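Side-chain contacts in ADP-ribosylglycohydrolase (PDB 2YZV), which belongs to the ADP-ribosylglycohydrolase family and has an all-helical fold that here holds a pair of neighbouring magnesium ions: residues V20-G25 / D57-A62; Q27-P32 / D251-G256; L109-A114 / P118-E123. One frame throughout, in Å; residues are numbered along the deposited sequence.

Contact 1 of 3, residues V20-G25 / D57-A62; sequences VGDALG and DDTSQA. With MG (magnesium ion), chain C.
This contact belongs to the magnesium site of the ADP-ribosylglycohydrolase fold, where Asp22, near the end of helix 4-26, meets Asp58 and Thr59 in the first turn of helix 57-72. Between 20-25 and 57-62 the contact is carried by buried polar side chains; Leu18 and Ala19, earlier on helix 4-26, add apolar packing on Thr59. Asp22 swings its carboxylate across the gap with CG anti to the backbone N (chi1 -178°), and OD2 then accepts two bonds from one residue. Thr59 OG1 donates to Asp22 OD2 over 2.8 Å, meeting the anti lone pair of OD2, the one away from OD1. Thr59 N reaches the same oxygen at 3.0 Å, also on the anti side but lifted 31° from the carboxylate plane. Threonine suits the place because its hydroxyl and its first-turn N-H face the same acceptor, and the N-terminal end of the helix should favour a carboxylate there. The other oxygen, Asp22 OD1, is hydrogen-bonded to Thr56 OG1, itself a magnesium ligand, so Asp22 is a second-shell residue that positions a first-shell one. Asp22 OD2 also lies 3.3 Å from Asp58 CB, and the two carboxylate planes are turned 44° apart. Asp58 divides its work between its oxygens. OD2 is hydrogen-bonded to Thr254 OG1, which fixes the rotation of the group, while Thr56 and Asp253 join Asp58 around the ion. The direct metal bond from this helix is short, with Asp58 OD1 1.9 Å from the magnesium ion.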
loop_
_atom_site.group_PDB
_atom_site.type_symbol
_atom_site.label_atom_id
_atom_site.label_comp_id
_atom_site.label_asym_id
_atom_site.label_seq_id
_atom_site.Cartn_x
_atom_site.Cartn_y
_atom_site.Cartn_z
ATOM N N VAL A 20 -7.508 5.198 -3.973
ATOM C CA VAL A 20 -8.772 5.576 -3.358
ATOM C C VAL A 20 -8.563 5.749 -1.853
ATOM O O VAL A 20 -9.020 6.725 -1.262
ATOM C CB VAL A 20 -9.856 4.502 -3.625
ATOM C CG1 VAL A 20 -11.049 4.708 -2.708
ATOM C CG2 VAL A 20 -10.304 4.578 -5.085
ATOM N N GLY A 21 -7.857 4.800 -1.242
ATOM C CA GLY A 21 -7.594 4.875 0.187
ATOM C C GLY A 21 -6.723 6.058 0.566
ATOM O O GLY A 21 -6.939 6.690 1.593
ATOM N N ASP A 22 -5.724 6.343 -0.264
ATOM C CA ASP A 22 -4.815 7.459 -0.034
ATOM C C ASP A 22 -5.619 8.763 -0.086
ATOM O O ASP A 22 -5.532 9.596 0.821
ATOM C CB ASP A 22 -3.716 7.432 -1.112
ATOM C CG ASP A 22 -2.667 8.530 -0.941
ATOM O OD1 ASP A 22 -2.680 9.240 0.080
ATOM O OD2 ASP A 22 -1.819 8.671 -1.848
ATOM N N ALA A 23 -6.423 8.925 -1.135
ATOM C CA ALA A 23 -7.230 10.132 -1.300
ATOM C C ALA A 23 -8.216 10.345 -0.151
ATOM O O ALA A 23 -8.332 11.451 0.380
ATOM C CB ALA A 23 -7.983 10.078 -2.628
ATOM N N LEU A 24 -8.938 9.295 0.227
ATOM C CA LEU A 24 -9.901 9.409 1.319
ATOM C C LEU A 24 -9.235 9.696 2.658
ATOM O O LEU A 24 -9.652 10.596 3.389
ATOM C CB LEU A 24 -10.727 8.128 1.434
ATOM C CG LEU A 24 -11.851 7.964 0.414
ATOM C CD1 LEU A 24 -12.372 6.534 0.451
ATOM C CD2 LEU A 24 -12.974 8.953 0.724
ATOM N N GLY A 25 -8.194 8.929 2.974
ATOM C CA GLY A 25 -7.488 9.102 4.233
ATOM C C GLY A 25 -6.791 10.445 4.360
ATOM O O GLY A 25 -6.690 10.994 5.457
ATOM N N ASP A 57 1.814 11.372 -1.524
ATOM C CA ASP A 57 3.063 10.724 -1.906
ATOM C C ASP A 57 2.940 9.206 -1.956
ATOM O O ASP A 57 3.740 8.537 -2.613
ATOM C CB ASP A 57 4.197 11.132 -0.952
ATOM C CG ASP A 57 3.914 10.771 0.492
ATOM O OD1 ASP A 57 3.846 9.566 0.811
ATOM O OD2 ASP A 57 3.766 11.698 1.315
ATOM N N ASP A 58 1.939 8.660 -1.271
ATOM C CA ASP A 58 1.723 7.216 -1.269
ATOM C C ASP A 58 1.492 6.762 -2.703
ATOM O O ASP A 58 2.209 5.907 -3.231
ATOM C CB ASP A 58 0.485 6.850 -0.441
ATOM C CG ASP A 58 0.612 7.243 1.014
ATOM O OD1 ASP A 58 0.875 8.428 1.296
ATOM O OD2 ASP A 58 0.434 6.362 1.881
ATOM N N THR A 59 0.475 7.343 -3.326
ATOM C CA THR A 59 0.129 7.000 -4.691
ATOM C C THR A 59 1.201 7.461 -5.680
ATOM O O THR A 59 1.474 6.773 -6.666
ATOM C CB THR A 59 -1.245 7.602 -5.070
ATOM O OG1 THR A 59 -2.239 7.137 -4.146
ATOM C CG2 THR A 59 -1.648 7.184 -6.472
ATOM N N SER A 60 1.822 8.608 -5.418
ATOM C CA SER A 60 2.865 9.104 -6.314
ATOM C C SER A 60 3.985 8.079 -6.456
ATOM O O SER A 60 4.427 7.772 -7.566
ATOM C CB SER A 60 3.439 10.421 -5.792
ATOM O OG SER A 60 2.445 11.428 -5.767
ATOM N N GLN A 61 4.437 7.541 -5.328
ATOM C CA GLN A 61 5.500 6.547 -5.353
ATOM C C GLN A 61 5.035 5.251 -6.007
ATOM O O GLN A 61 5.804 4.597 -6.714
ATOM C CB GLN A 61 6.005 6.276 -3.936
ATOM C CG GLN A 61 6.931 7.360 -3.418
ATOM C CD GLN A 61 7.369 7.112 -1.992
ATOM O OE1 GLN A 61 7.718 5.991 -1.627
ATOM N NE2 GLN A 61 7.360 8.160 -1.179
ATOM N N ALA A 62 3.780 4.877 -5.771
ATOM C CA ALA A 62 3.231 3.667 -6.365
ATOM C C ALA A 62 3.254 3.807 -7.885
ATOM O O ALA A 62 3.560 2.850 -8.598
ATOM C CB ALA A 62 1.799 3.435 -5.875
HETATM MG MG MG C . 0.705 10.227 1.983
#

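Contact 2 of 3, residues Q27-P32 / D251-G256; sequences QVEGLP and DADTVG. With MG (magnesium ion), chain B; MG (magnesium ion), chain C.
Val28 to Leu31 form a type II beta turn that lies against the start of helix 252-267, Glu29 and Ala252 being the closest pair along the backbones, and Gly30 takes the left-handed third position of the turn (phi 87°), where a residue without a CB fits easily. Backbone bonds from Gly30 and Leu31 to Gly250 tie the turn to the chain just before the helix. On the buried side the packing is small and apolar: Val28 CG2 touches Ala252 CB at 3.8 Å, and with the backbones so close nearby, a side chain as short as alanine's suits the place. Glu29 does something different. With CG anti to its own N (chi1 169°) and the chain extended beyond, it runs alongside Asp251, pointing the same way, and brings its carboxylate to the metal ligands. Glu29 OE2 stands 3.6 Å from Asp251 OD1 and 3.5 Å from Asp253 OD2, too far for hydrogen bonding, and such a gathering of carboxylates is probably made tolerable by the magnesium ions beside it. Asp251 OD1, Asp253 OD2 and Thr254 OG1, all from the helix start, bind the first magnesium ion at 2.3 to 2.5 Å. Asp253 also serves the second ion, its OD1 lying 2.0 Å from that magnesium and 2.6 Å from the first, so that this oxygen bridges the pair. Asn128 steadies Asp251 through a hydrogen bond to OD2. Two carboxylates and a threonine hydroxyl in the sequence Asp-Ala-Asp-Thr, with further ligands from Thr56 and Asp58, make up the two-magnesium site of this ADP-ribosylglycohydrolase fold.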
loop_
_atom_site.group_PDB
_atom_site.type_symbol
_atom_site.label_atom_id
_atom_site.label_comp_id
_atom_site.label_asym_id
_atom_site.label_seq_id
_atom_site.Cartn_x
_atom_site.Cartn_y
_atom_site.Cartn_z
ATOM N N GLN A 27 -7.830 13.185 3.672
ATOM C CA GLN A 27 -8.787 14.178 4.155
ATOM C C GLN A 27 -8.709 14.393 5.658
ATOM O O GLN A 27 -9.015 15.483 6.148
ATOM C CB GLN A 27 -10.214 13.770 3.765
ATOM C CG GLN A 27 -10.400 13.612 2.264
ATOM C CD GLN A 27 -11.776 13.103 1.865
ATOM O OE1 GLN A 27 -12.012 12.788 0.699
ATOM N NE2 GLN A 27 -12.690 13.022 2.826
ATOM N N VAL A 28 -8.302 13.363 6.393
ATOM C CA VAL A 28 -8.206 13.473 7.844
ATOM C C VAL A 28 -6.832 13.137 8.398
ATOM O O VAL A 28 -6.695 12.800 9.573
ATOM C CB VAL A 28 -9.244 12.576 8.539
ATOM C CG1 VAL A 28 -10.646 13.101 8.269
ATOM C CG2 VAL A 28 -9.104 11.150 8.041
ATOM N N GLU A 29 -5.809 13.232 7.557
ATOM C CA GLU A 29 -4.455 12.941 8.005
ATOM C C GLU A 29 -4.062 13.853 9.163
ATOM O O GLU A 29 -4.262 15.066 9.102
ATOM C CB GLU A 29 -3.462 13.109 6.849
ATOM C CG GLU A 29 -2.003 13.088 7.285
ATOM C CD GLU A 29 -1.039 12.990 6.120
ATOM O OE1 GLU A 29 -1.370 13.491 5.024
ATOM O OE2 GLU A 29 0.060 12.423 6.304
ATOM N N GLY A 30 -3.522 13.257 10.223
ATOM C CA GLY A 30 -3.090 14.030 11.377
ATOM C C GLY A 30 -4.146 14.317 12.431
ATOM O O GLY A 30 -3.832 14.887 13.478
ATOM N N LEU A 31 -5.392 13.932 12.172
ATOM C CA LEU A 31 -6.461 14.175 13.136
ATOM C C LEU A 31 -6.585 13.019 14.112
ATOM O O LEU A 31 -6.547 11.858 13.716
ATOM C CB LEU A 31 -7.803 14.361 12.428
ATOM C CG LEU A 31 -7.928 15.467 11.379
ATOM C CD1 LEU A 31 -9.361 15.513 10.876
ATOM C CD2 LEU A 31 -7.529 16.809 11.975
ATOM N N PRO A 32 -6.731 13.323 15.410
ATOM C CA PRO A 32 -6.862 12.251 16.400
ATOM C C PRO A 32 -8.195 11.533 16.229
ATOM O O PRO A 32 -9.212 12.156 15.913
ATOM C CB PRO A 32 -6.779 12.996 17.730
ATOM C CG PRO A 32 -5.931 14.174 17.405
ATOM C CD PRO A 32 -6.489 14.614 16.073
ATOM N N ASP A 251 -2.250 8.715 10.532
ATOM C CA ASP A 251 -1.681 8.549 9.196
ATOM C C ASP A 251 -2.715 7.815 8.351
ATOM O O ASP A 251 -2.453 6.750 7.792
ATOM C CB ASP A 251 -0.379 7.745 9.287
ATOM C CG ASP A 251 0.519 7.956 8.084
ATOM O OD1 ASP A 251 0.490 9.064 7.504
ATOM O OD2 ASP A 251 1.271 7.026 7.730
ATOM N N ALA A 252 -3.892 8.418 8.257
ATOM C CA ALA A 252 -5.026 7.845 7.540
ATOM C C ALA A 252 -4.838 7.618 6.048
ATOM O O ALA A 252 -5.429 6.696 5.487
ATOM C CB ALA A 252 -6.261 8.702 7.778
ATOM N N ASP A 253 -4.044 8.458 5.397
ATOM C CA ASP A 253 -3.820 8.284 3.968
ATOM C C ASP A 253 -3.108 6.960 3.708
ATOM O O ASP A 253 -3.449 6.233 2.777
ATOM C CB ASP A 253 -2.987 9.439 3.391
ATOM C CG ASP A 253 -1.643 9.609 4.082
ATOM O OD1 ASP A 253 -0.663 9.951 3.390
ATOM O OD2 ASP A 253 -1.560 9.425 5.312
ATOM N N THR A 254 -2.134 6.641 4.549
ATOM C CA THR A 254 -1.369 5.417 4.375
ATOM C C THR A 254 -2.097 4.173 4.876
ATOM O O THR A 254 -1.996 3.109 4.268
ATOM C CB THR A 254 -0.003 5.547 5.044
ATOM O OG1 THR A 254 0.640 6.729 4.549
ATOM C CG2 THR A 254 0.865 4.334 4.723
ATOM N N VAL A 255 -2.827 4.293 5.982
ATOM C CA VAL A 255 -3.586 3.147 6.472
ATOM C C VAL A 255 -4.651 2.880 5.410
ATOM O O VAL A 255 -4.927 1.734 5.061
ATOM C CB VAL A 255 -4.259 3.440 7.833
ATOM C CG1 VAL A 255 -5.246 2.330 8.183
ATOM C CG2 VAL A 255 -3.197 3.542 8.914
ATOM N N GLY A 256 -5.240 3.952 4.887
ATOM C CA GLY A 256 -6.239 3.801 3.846
ATOM C C GLY A 256 -5.654 3.165 2.592
ATOM O O GLY A 256 -6.294 2.322 1.960
HETATM MG MG MG B . 0.918 8.953 5.260
HETATM MG MG MG C . 0.705 10.227 1.983
#

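Contact 3 of 3, residues L109-A114 / P118-E123; sequences LERYAA and PYAGDE
Arg111 and Tyr112, on helix 105-115, receive the chain as it doubles back after the helix, with Ala120 seated between them. This is the tight part. Ala120 CB approaches Arg111 CD at 3.9 Å and Tyr112 CB at 4.2 Å, and a side chain as small as alanine's suits a loop lying so close to a helix. Tyr112 lays CD1 3.7 Å from Pro118 CA, the ring being oblique to the proline. Its hydroxyl looks elsewhere, hydrogen-bonded to Asp81 and Lys77. Toward the more open side the contact turns polar and looser. Arg111 carries its apolar stem past Ala120 and then bends at chi3, which brings NH1 to Ala120 O, nearly in line with the carbonyl bond (174°). The modelled 2.5 Å between Arg111 NH1 and Ala120 O is so short that the exact length is doubtful, and the N-H meets the oxygen at a bent 136°. The same guanidinium forms a salt bridge with Asp122, NH2 lying 3.0 Å from OD2, but the planes stand 85° apart and both N-H groups make weak bonds to that single oxygen. Asp122 OD1 instead accepts from Ala124 N, two residues on, and Arg107 is a long, weak second ion partner of OD2. An arginine near a helix end that grips the returning loop is plain helix-to-loop packing, joining helix 105-115 to the connection leading to helix 129-132 in this all-helical fold.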
loop_
_atom_site.group_PDB
_atom_site.type_symbol
_atom_site.label_atom_id
_atom_site.label_comp_id
_atom_site.label_asym_id
_atom_site.label_seq_id
_atom_site.Cartn_x
_atom_site.Cartn_y
_atom_site.Cartn_z
ATOM N N LEU A 109 16.626 9.407 -0.224
ATOM C CA LEU A 109 16.801 9.932 -1.572
ATOM C C LEU A 109 18.090 10.741 -1.712
ATOM O O LEU A 109 18.784 10.639 -2.723
ATOM C CB LEU A 109 15.589 10.781 -1.968
ATOM C CG LEU A 109 14.271 9.998 -2.032
ATOM C CD1 LEU A 109 13.135 10.932 -2.405
ATOM C CD2 LEU A 109 14.386 8.871 -3.047
ATOM N N GLU A 110 18.420 11.542 -0.702
ATOM C CA GLU A 110 19.646 12.332 -0.760
ATOM C C GLU A 110 20.869 11.437 -0.559
ATOM O O GLU A 110 21.955 11.738 -1.057
ATOM C CB GLU A 110 19.628 13.439 0.295
ATOM C CG GLU A 110 18.606 14.542 0.028
ATOM C CD GLU A 110 18.866 15.296 -1.268
ATOM O OE1 GLU A 110 19.971 15.163 -1.840
ATOM O OE2 GLU A 110 17.963 16.041 -1.710
ATOM N N ARG A 111 20.693 10.340 0.173
ATOM C CA ARG A 111 21.787 9.400 0.393
ATOM C C ARG A 111 22.104 8.761 -0.959
ATOM O O ARG A 111 23.265 8.636 -1.342
ATOM C CB ARG A 111 21.370 8.323 1.404
ATOM C CG ARG A 111 22.423 7.261 1.678
ATOM C CD ARG A 111 21.966 6.290 2.768
ATOM N NE ARG A 111 21.940 6.896 4.103
ATOM C CZ ARG A 111 20.841 7.105 4.825
ATOM N NH1 ARG A 111 19.646 6.765 4.355
ATOM N NH2 ARG A 111 20.937 7.646 6.033
ATOM N N TYR A 112 21.060 8.370 -1.685
ATOM C CA TYR A 112 21.228 7.768 -3.002
ATOM C C TYR A 112 21.868 8.767 -3.967
ATOM O O TYR A 112 22.785 8.428 -4.722
ATOM C CB TYR A 112 19.873 7.322 -3.562
ATOM C CG TYR A 112 19.934 6.947 -5.022
ATOM C CD1 TYR A 112 20.671 5.841 -5.443
ATOM C CD2 TYR A 112 19.303 7.727 -5.991
ATOM C CE1 TYR A 112 20.783 5.521 -6.789
ATOM C CE2 TYR A 112 19.407 7.416 -7.344
ATOM C CZ TYR A 112 20.150 6.312 -7.733
ATOM O OH TYR A 112 20.271 5.992 -9.065
ATOM N N ALA A 113 21.380 10.001 -3.941
ATOM C CA ALA A 113 21.896 11.037 -4.823
ATOM C C ALA A 113 23.390 11.261 -4.629
ATOM O O ALA A 113 24.107 11.560 -5.582
ATOM C CB ALA A 113 21.139 12.343 -4.590
ATOM N N ALA A 114 23.862 11.102 -3.397
ATOM C CA ALA A 114 25.270 11.327 -3.103
ATOM C C ALA A 114 26.177 10.111 -3.230
ATOM O O ALA A 114 27.359 10.253 -3.565
ATOM C CB ALA A 114 25.411 11.915 -1.708
ATOM N N PRO A 118 21.365 2.362 -4.336
ATOM C CA PRO A 118 19.903 2.342 -4.456
ATOM C C PRO A 118 19.173 1.880 -3.197
ATOM O O PRO A 118 18.031 2.277 -2.962
ATOM C CB PRO A 118 19.668 1.418 -5.643
ATOM C CG PRO A 118 20.808 0.460 -5.549
ATOM C CD PRO A 118 21.982 1.353 -5.214
ATOM N N TYR A 119 19.823 1.044 -2.394
ATOM C CA TYR A 119 19.210 0.554 -1.160
ATOM C C TYR A 119 19.645 1.503 -0.056
ATOM O O TYR A 119 20.363 1.126 0.874
ATOM C CB TYR A 119 19.684 -0.871 -0.886
ATOM C CG TYR A 119 19.290 -1.826 -1.986
ATOM C CD1 TYR A 119 17.947 -2.102 -2.247
ATOM C CD2 TYR A 119 20.254 -2.439 -2.781
ATOM C CE1 TYR A 119 17.574 -2.967 -3.274
ATOM C CE2 TYR A 119 19.891 -3.304 -3.813
ATOM C CZ TYR A 119 18.551 -3.562 -4.052
ATOM O OH TYR A 119 18.189 -4.415 -5.069
ATOM N N ALA A 120 19.179 2.743 -0.175
ATOM C CA ALA A 120 19.540 3.815 0.742
ATOM C C ALA A 120 18.788 3.896 2.060
ATOM O O ALA A 120 18.985 4.839 2.822
ATOM C CB ALA A 120 19.442 5.144 0.015
ATOM N N GLY A 121 17.926 2.925 2.334
ATOM C CA GLY A 121 17.200 2.958 3.589
ATOM C C GLY A 121 18.147 2.668 4.739
ATOM O O GLY A 121 19.137 1.953 4.564
ATOM N N ASP A 122 17.867 3.239 5.905
ATOM C CA ASP A 122 18.702 3.002 7.076
ATOM C C ASP A 122 17.871 2.354 8.175
ATOM O O ASP A 122 16.650 2.245 8.059
ATOM C CB ASP A 122 19.340 4.308 7.574
ATOM C CG ASP A 122 18.319 5.380 7.894
ATOM O OD1 ASP A 122 17.390 5.106 8.680
ATOM O OD2 ASP A 122 18.455 6.505 7.368
ATOM N N GLU A 123 18.539 1.920 9.237
ATOM C CA GLU A 123 17.873 1.253 10.350
ATOM C C GLU A 123 16.878 2.120 11.111
ATOM O O GLU A 123 16.093 1.608 11.909
ATOM C CB GLU A 123 18.926 0.693 11.308
ATOM C CG GLU A 123 19.814 -0.363 10.661
ATOM C CD GLU A 123 20.999 -0.748 11.522
ATOM O OE1 GLU A 123 21.869 0.117 11.768
ATOM O OE2 GLU A 123 21.061 -1.917 11.952
#

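Contacts 1 and 2 share one metal site: contact 1 is fully buried and nearer the middle of the chain, contact 2 lies farther out, with Glu29 and Asp251 partly exposed. Their segments alternate along the sequence and meet at a common magnesium ion. Contact 3 is a partly buried local closure, its centre about 23 Å from that of contact 1 and about 26 Å from that of contact 2. Contact 2 closes a long loop that contains contact 3, whereas contact 3 spans just a few residues. The chemistry follows the setting: acids and hydroxyls are ordered around metal ions in the first two, whereas in contact 3 an arginine finds its acid within the neighbouring loop.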